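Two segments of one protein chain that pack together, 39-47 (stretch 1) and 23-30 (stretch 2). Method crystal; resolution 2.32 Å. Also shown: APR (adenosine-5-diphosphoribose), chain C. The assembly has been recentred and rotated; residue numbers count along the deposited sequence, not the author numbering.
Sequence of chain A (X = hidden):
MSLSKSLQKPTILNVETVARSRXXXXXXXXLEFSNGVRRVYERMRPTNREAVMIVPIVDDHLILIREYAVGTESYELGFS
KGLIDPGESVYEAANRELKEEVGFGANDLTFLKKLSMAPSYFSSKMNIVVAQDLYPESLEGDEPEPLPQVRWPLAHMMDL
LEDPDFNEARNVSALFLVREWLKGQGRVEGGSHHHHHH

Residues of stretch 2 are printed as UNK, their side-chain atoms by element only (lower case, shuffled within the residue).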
ATOM      1  N   ARG A  39      -4.192  22.523  13.003  1.00 24.25           N
ATOM      2  CA  ARG A  39      -3.681  22.278  11.657  1.00 26.93           C
ATOM      3  C   ARG A  39      -4.867  21.877  10.772  1.00 27.22           C
ATOM      4  O   ARG A  39      -5.896  21.392  11.249  1.00 25.58           O
ATOM      5  CB  ARG A  39      -2.661  21.153  11.676  1.00 30.34           C
ATOM      6  CG  ARG A  39      -1.202  21.282  11.680  1.00 34.45           C
ATOM      7  CD  ARG A  39      -0.452  22.497  12.040  1.00 34.17           C
ATOM      8  NE  ARG A  39       0.835  22.381  12.649  1.00 34.86           N
ATOM      9  CZ  ARG A  39       1.909  21.649  12.507  1.00 38.65           C
ATOM     10  NH1 ARG A  39       2.034  20.686  11.595  1.00 31.07           N
ATOM     11  NH2 ARG A  39       2.961  21.848  13.322  1.00 34.39           N
ATOM     12  N   VAL A  40      -4.727  22.145   9.486  1.00 29.29           N
ATOM     13  CA  VAL A  40      -5.746  21.813   8.492  1.00 30.55           C
ATOM     14  C   VAL A  40      -5.164  20.721   7.586  1.00 32.54           C
ATOM     15  O   VAL A  40      -4.127  20.939   6.951  1.00 31.78           O
ATOM     16  CB  VAL A  40      -6.128  23.025   7.626  1.00 33.34           C
ATOM     17  CG1 VAL A  40      -7.156  22.638   6.570  1.00 21.61           C
ATOM     18  CG2 VAL A  40      -6.666  24.153   8.505  1.00 24.89           C
ATOM     19  N   TYR A  41      -5.754  19.539   7.627  1.00 30.60           N
ATOM     20  CA  TYR A  41      -5.270  18.428   6.815  1.00 31.60           C
ATOM     21  C   TYR A  41      -6.228  18.170   5.649  1.00 33.87           C
ATOM     22  O   TYR A  41      -7.390  18.573   5.689  1.00 32.86           O
ATOM     23  CB  TYR A  41      -5.211  17.138   7.630  1.00 31.87           C
ATOM     24  CG  TYR A  41      -4.059  16.925   8.571  1.00 34.27           C
ATOM     25  CD1 TYR A  41      -3.869  15.673   9.161  1.00 34.36           C
ATOM     26  CD2 TYR A  41      -3.158  17.927   8.888  1.00 36.30           C
ATOM     27  CE1 TYR A  41      -2.819  15.446  10.036  1.00 36.09           C
ATOM     28  CE2 TYR A  41      -2.109  17.725   9.762  1.00 36.17           C
ATOM     29  CZ  TYR A  41      -1.948  16.479  10.327  1.00 37.97           C
ATOM     30  OH  TYR A  41      -0.899  16.259  11.181  1.00 41.56           O
ATOM     31  N   GLU A  42      -5.728  17.454   4.649  1.00 32.21           N
ATOM     32  CA  GLU A  42      -6.583  17.109   3.512  1.00 33.58           C
ATOM     33  C   GLU A  42      -6.608  15.586   3.388  1.00 32.98           C
ATOM     34  O   GLU A  42      -5.615  14.931   3.699  1.00 30.89           O
ATOM     35  CB  GLU A  42      -6.121  17.750   2.225  1.00 32.30           C
ATOM     36  CG  GLU A  42      -6.514  19.202   2.051  1.00 35.10           C
ATOM     37  CD  GLU A  42      -6.296  19.696   0.635  1.00 33.46           C
ATOM     38  OE1 GLU A  42      -5.664  18.957  -0.155  1.00 33.37           O
ATOM     39  OE2 GLU A  42      -6.758  20.812   0.331  1.00 34.89           O
ATOM     40  N   ARG A  43      -7.745  15.042   2.989  1.00 31.39           N
ATOM     41  CA  ARG A  43      -7.895  13.611   2.827  1.00 31.88           C
ATOM     42  C   ARG A  43      -9.025  13.319   1.829  1.00 31.87           C
ATOM     43  O   ARG A  43      -9.841  14.176   1.501  1.00 30.12           O
ATOM     44  CB  ARG A  43      -8.275  12.884   4.142  1.00 19.38           C
ATOM     45  CG  ARG A  43      -9.668  13.293   4.614  1.00 19.07           C
ATOM     46  CD  ARG A  43     -10.093  12.596   5.891  1.00 20.85           C
ATOM     47  NE  ARG A  43     -11.479  12.908   6.209  1.00 20.68           N
ATOM     48  CZ  ARG A  43     -12.101  12.745   7.362  1.00 22.37           C
ATOM     49  NH1 ARG A  43     -13.383  13.073   7.461  1.00 20.55           N
ATOM     50  NH2 ARG A  43     -11.473  12.256   8.427  1.00 21.04           N
ATOM     51  N   MET A  44      -9.061  12.047   1.461  1.00 30.37           N
ATOM     52  CA  MET A  44     -10.123  11.591   0.562  1.00 34.57           C
ATOM     53  C   MET A  44     -11.337  11.282   1.436  1.00 35.22           C
ATOM     54  O   MET A  44     -11.163  10.819   2.570  1.00 35.93           O
ATOM     55  CB  MET A  44      -9.675  10.402  -0.269  1.00 33.45           C
ATOM     56  CG  MET A  44      -9.851  10.706  -1.767  1.00 41.77           C
ATOM     57  SD  MET A  44      -8.647  11.909  -2.322  1.00 47.44           S
ATOM     58  CE  MET A  44      -9.623  12.968  -3.363  1.00 52.76           C
ATOM     59  N   ARG A  45     -12.525  11.649   0.986  1.00 35.38           N
ATOM     60  CA  ARG A  45     -13.724  11.397   1.765  1.00 39.85           C
ATOM     61  C   ARG A  45     -13.749   9.946   2.254  1.00 41.27           C
ATOM     62  O   ARG A  45     -13.595   9.018   1.479  1.00 40.58           O
ATOM     63  CB  ARG A  45     -14.987  11.699   0.958  1.00 43.93           C
ATOM     64  CG  ARG A  45     -16.265  11.610   1.773  1.00 53.71           C
ATOM     65  CD  ARG A  45     -17.403  12.383   1.114  1.00 65.28           C
ATOM     66  NE  ARG A  45     -18.418  12.768   2.089  1.00 80.08           N
ATOM     67  CZ  ARG A  45     -19.223  11.935   2.739  1.00 85.00           C
ATOM     68  NH1 ARG A  45     -19.156  10.624   2.533  1.00 86.53           N
ATOM     69  NH2 ARG A  45     -20.112  12.404   3.612  1.00 86.45           N
ATOM     70  N   PRO A  46     -13.945   9.773   3.553  1.00 44.25           N
ATOM     71  CA  PRO A  46     -14.020   8.476   4.167  1.00 46.76           C
ATOM     72  C   PRO A  46     -15.186   7.664   3.615  1.00 47.46           C
ATOM     73  O   PRO A  46     -16.304   8.141   3.447  1.00 46.90           O
ATOM     74  CB  PRO A  46     -14.220   8.735   5.656  1.00 46.73           C
ATOM     75  CG  PRO A  46     -13.927  10.170   5.863  1.00 47.97           C
ATOM     76  CD  PRO A  46     -14.142  10.866   4.547  1.00 46.39           C
ATOM     77  N   THR A  47     -14.893   6.401   3.341  1.00 47.87           N
ATOM     78  CA  THR A  47     -15.907   5.491   2.826  1.00 49.43           C
ATOM     79  C   THR A  47     -15.798   4.156   3.553  1.00 47.54           C
ATOM     80  O   THR A  47     -14.758   3.845   4.137  1.00 47.03           O
ATOM     81  CB  THR A  47     -15.724   5.269   1.312  1.00 56.03           C
ATOM     82  OG1 THR A  47     -16.659   4.289   0.854  1.00 55.94           O
ATOM     83  CG2 THR A  47     -14.308   4.794   1.018  1.00 57.85           C
ATOM     84  N   UNK A  23     -14.447  10.617  -9.710  1.00 51.41           N
ATOM     85  CA  UNK A  23     -14.104   9.497  -8.836  1.00 47.35           C
ATOM     86  C   UNK A  23     -13.515   9.895  -7.503  1.00 45.77           C
ATOM     87  O   UNK A  23     -13.367   9.056  -6.595  1.00 43.16           O
ATOM     88  c   UNK A  23     -12.465   7.430  -8.925  1.00 56.99           C
ATOM     89  c   UNK A  23     -13.124   8.607  -9.619  1.00 53.87           C
ATOM     90  c   UNK A  23     -11.425   6.774  -9.827  1.00 55.47           C
ATOM     91  c   UNK A  23     -13.489   6.393  -8.471  1.00 61.12           C
ATOM     92  N   UNK A  24     -13.148  11.168  -7.315  1.00 42.70           N
ATOM     93  CA  UNK A  24     -12.556  11.611  -6.073  1.00 39.16           C
ATOM     94  C   UNK A  24     -13.257  12.762  -5.373  1.00 36.87           C
ATOM     95  O   UNK A  24     -13.706  13.727  -5.985  1.00 37.37           O
ATOM     96  c   UNK A  24      -9.650  10.092  -5.889  1.00 45.40           C
ATOM     97  c   UNK A  24      -9.913  10.850  -8.135  1.00 36.75           C
ATOM     98  c   UNK A  24      -8.538   8.952  -7.681  1.00 49.15           C
ATOM     99  c   UNK A  24      -8.819   9.080  -6.333  1.00 51.18           C
ATOM    100  c   UNK A  24      -9.088   9.841  -8.582  1.00 45.38           C
ATOM    101  c   UNK A  24     -11.099  12.095  -6.316  1.00 37.43           C
ATOM    102  c   UNK A  24     -10.195  10.996  -6.788  1.00 43.09           C
ATOM    103  N   UNK A  25     -13.295  12.673  -4.035  1.00 32.63           N
ATOM    104  CA  UNK A  25     -13.875  13.760  -3.260  1.00 35.18           C
ATOM    105  C   UNK A  25     -12.925  14.075  -2.110  1.00 33.36           C
ATOM    106  O   UNK A  25     -12.718  13.283  -1.196  1.00 33.34           O
ATOM    107  o   UNK A  25     -15.580  14.244  -1.590  1.00 41.58           O
ATOM    108  c   UNK A  25     -15.887  12.249  -2.918  1.00 35.50           C
ATOM    109  c   UNK A  25     -15.337  13.644  -2.882  1.00 37.53           C
ATOM    110  N   UNK A  26     -12.219  15.197  -2.260  1.00 32.40           N
ATOM    111  CA  UNK A  26     -11.246  15.630  -1.270  1.00 31.22           C
ATOM    112  C   UNK A  26     -11.830  16.603  -0.258  1.00 31.35           C
ATOM    113  O   UNK A  26     -12.525  17.568  -0.542  1.00 30.58           O
ATOM    114  c   UNK A  26      -9.189  17.107  -0.985  1.00 33.41           C
ATOM    115  c   UNK A  26      -9.943  16.132  -1.889  1.00 39.96           C
ATOM    116  c   UNK A  26     -10.173  16.749  -3.256  1.00 47.84           C
ATOM    117  N   UNK A  27     -11.564  16.271   1.010  1.00 30.80           N
ATOM    118  CA  UNK A  27     -12.005  17.014   2.158  1.00 29.33           C
ATOM    119  C   UNK A  27     -10.869  17.723   2.897  1.00 28.96           C
ATOM    120  O   UNK A  27      -9.749  17.229   2.964  1.00 28.90           O
ATOM    121  c   UNK A  27     -13.949  15.485   2.752  1.00 23.19           C
ATOM    122  c   UNK A  27     -12.619  16.048   3.203  1.00 23.65           C
ATOM    123  c   UNK A  27     -14.525  14.520   3.753  1.00 19.69           C
ATOM    124  o   UNK A  27     -15.753  14.329   3.753  1.00 30.75           O
ATOM    125  o   UNK A  27     -13.743  13.974   4.555  1.00 27.53           O
ATOM    126  N   UNK A  28     -11.211  18.877   3.439  1.00 28.26           N
ATOM    127  CA  UNK A  28     -10.273  19.661   4.248  1.00 28.70           C
ATOM    128  C   UNK A  28     -10.738  19.416   5.697  1.00 26.62           C
ATOM    129  O   UNK A  28     -11.946  19.498   5.941  1.00 26.87           O
ATOM    130  o   UNK A  28      -9.084  21.767   4.170  1.00 40.14           O
ATOM    131  c   UNK A  28     -10.332  21.141   3.932  1.00 26.14           C
ATOM    132  N   UNK A  29      -9.848  19.006   6.571  1.00 26.17           N
ATOM    133  CA  UNK A  29     -10.221  18.712   7.949  1.00 26.07           C
ATOM    134  C   UNK A  29      -9.487  19.618   8.937  1.00 28.03           C
ATOM    135  O   UNK A  29      -8.261  19.585   8.971  1.00 26.38           O
ATOM    136  c   UNK A  29     -10.332  16.924   9.743  1.00 22.40           C
ATOM    137  c   UNK A  29     -10.511  16.253   7.364  1.00 25.76           C
ATOM    138  c   UNK A  29      -9.880  17.250   8.327  1.00 22.01           C
ATOM    139  N   UNK A  30     -10.233  20.410   9.706  1.00 27.60           N
ATOM    140  CA  UNK A  30      -9.605  21.254  10.715  1.00 27.25           C
ATOM    141  C   UNK A  30      -9.445  20.399  11.982  1.00 27.59           C
ATOM    142  O   UNK A  30     -10.405  19.784  12.438  1.00 25.31           O
ATOM    143  o   UNK A  30     -10.863  23.560   8.969  1.00 54.96           O
ATOM    144  c   UNK A  30     -10.204  23.590  10.022  1.00 43.11           C
ATOM    145  c   UNK A  30     -10.425  22.494  11.048  1.00 40.07           C
ATOM    146  o   UNK A  30      -9.352  24.456  10.280  1.00 54.36           O
TER
HETATM  147  N1  APR C 197      -2.995  16.409   5.237  0.50 42.59           N
HETATM  148  C2  APR C 197      -1.958  17.351   5.368  0.50 43.21           C
HETATM  149  N3  APR C 197      -0.814  17.209   6.041  0.50 44.12           N
HETATM  150  C4  APR C 197      -0.694  15.950   6.673  0.50 45.03           C
HETATM  151  C5  APR C 197      -1.628  14.895   6.646  0.50 43.99           C
HETATM  152  C6  APR C 197      -2.862  15.150   5.872  0.50 42.14           C
HETATM  153  N6  APR C 197      -3.843  14.254   5.753  0.50 40.55           N
HETATM  154  N7  APR C 197      -1.163  13.817   7.380  0.50 44.51           N
HETATM  155  C8  APR C 197       0.031  14.214   7.840  0.50 45.46           C
HETATM  156  N9  APR C 197       0.351  15.484   7.442  0.50 46.22           N
HETATM  157  C1' APR C 197       1.670  16.389   7.737  0.50 48.21           C
HETATM  158  C2' APR C 197       1.780  16.611   9.272  0.50 48.82           C
HETATM  159  O2' APR C 197       2.327  17.895   9.504  0.50 49.77           O
HETATM  160  C3' APR C 197       2.787  15.518   9.788  0.50 48.41           C
HETATM  161  O3' APR C 197       3.894  16.109  10.453  0.50 47.13           O
HETATM  162  O4' APR C 197       2.793  15.617   7.434  0.50 49.14           O
HETATM  163  C4' APR C 197       3.264  14.781   8.603  0.50 50.17           C
HETATM  164  C5' APR C 197       4.741  14.791   8.646  0.50 51.97           C
HETATM  165  O   HOH W   1      -7.396  22.487   2.310  1.00 47.43           O

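Position 23 carries four side-chain carbons, forked at the second. The side chain touches nothing on stretch 1; it is out of reach. The fork one carbon beyond CB makes it Leu-23.

Position 24 has one carbon followed by a ring of six carbons, with no oxygen on the ring. Its CB lies 3.4 Å from Met-44 CE. A bare six-carbon ring means Phe-24. Met-44 SD sits 5.3 Å from the centroid of the Phe-24 ring, in an oblique sulfur-aromatic contact.

Position 25 has one carbon bearing one oxygen and one carbon. Its backbone O accepts a hydrogen bond from Arg-45 N at 2.7 Å. The side-chain oxygen is 3.6 Å from Arg-45 CB. A branch of one oxygen and one carbon at CB gives Thr-25. Its OG1 is buried here and has no partner in the model.

Position 26 has three carbons, branched at CB. Its CB is 3.5 Å from Met-44 CE, so the methionine methyl reaches both this residue and Phe-24. Three carbons in a fork at CB identify Val-26. It pairs with Met-44 in the sheet without backbone hydrogen bonds between the two.

Position 27 has three carbons in a row, the third carrying two oxygens. One oxygen lies at the edge of the Arg-43 guanidinium, near its plane. The other lies near Arg-45. A carboxylate two carbons beyond CB makes this Glu-27. OE1 accepts from Arg-43 NE at 3.0 Å and from Arg-43 NH1 at 3.1 Å, forming a salt bridge. OE2 lies 3.5 Å from Arg-45 NE, but well out of the guanidinium plane. That second salt bridge is therefore one of charge alone. Glu-27 N donates to Arg-43 O at 2.8 Å, and Arg-43 N to Glu-27 O at 3.0 Å.

Position 28 has one carbon and one oxygen. The oxygen is 3.2 Å from Val-40 CG1. This short side chain is Ser-28. One water lies 2.6 Å from Ser-28 OG and donates to Glu-42 OE2 at 2.7 Å, linking the two strands.

Position 29 has three carbons, forked at CB. One methyl covers a face of the Arg-43 guanidinium. This is Val-29, with CG2 3.7 Å from Arg-43 NE. Val-29 N donates to Tyr-41 O at 2.6 Å, and Tyr-41 N to Val-29 O at 2.8 Å.

Position 30 has two carbons, the second carrying two oxygens. One oxygen approaches Val-40. The short carboxylate makes it Asp-30, with OD1 3.2 Å from Val-40 CG2.

The contact is an antiparallel pair of strands. Hydrogen-bonded pairs at Tyr-41 with Val-29 and Arg-43 with Glu-27 alternate with non-hydrogen-bonded pairs. Met-44, Val-26 and Ser-28 share one face; Glu-27, Arg-43 and Val-29 share the other. Glu-42 keeps its backbone N and O for the ligand: N donates to APR N1 at 3.0 Å, and O accepts from APR N6 at 2.8 Å.

Stretch 2 (23-30) LFTVESVD
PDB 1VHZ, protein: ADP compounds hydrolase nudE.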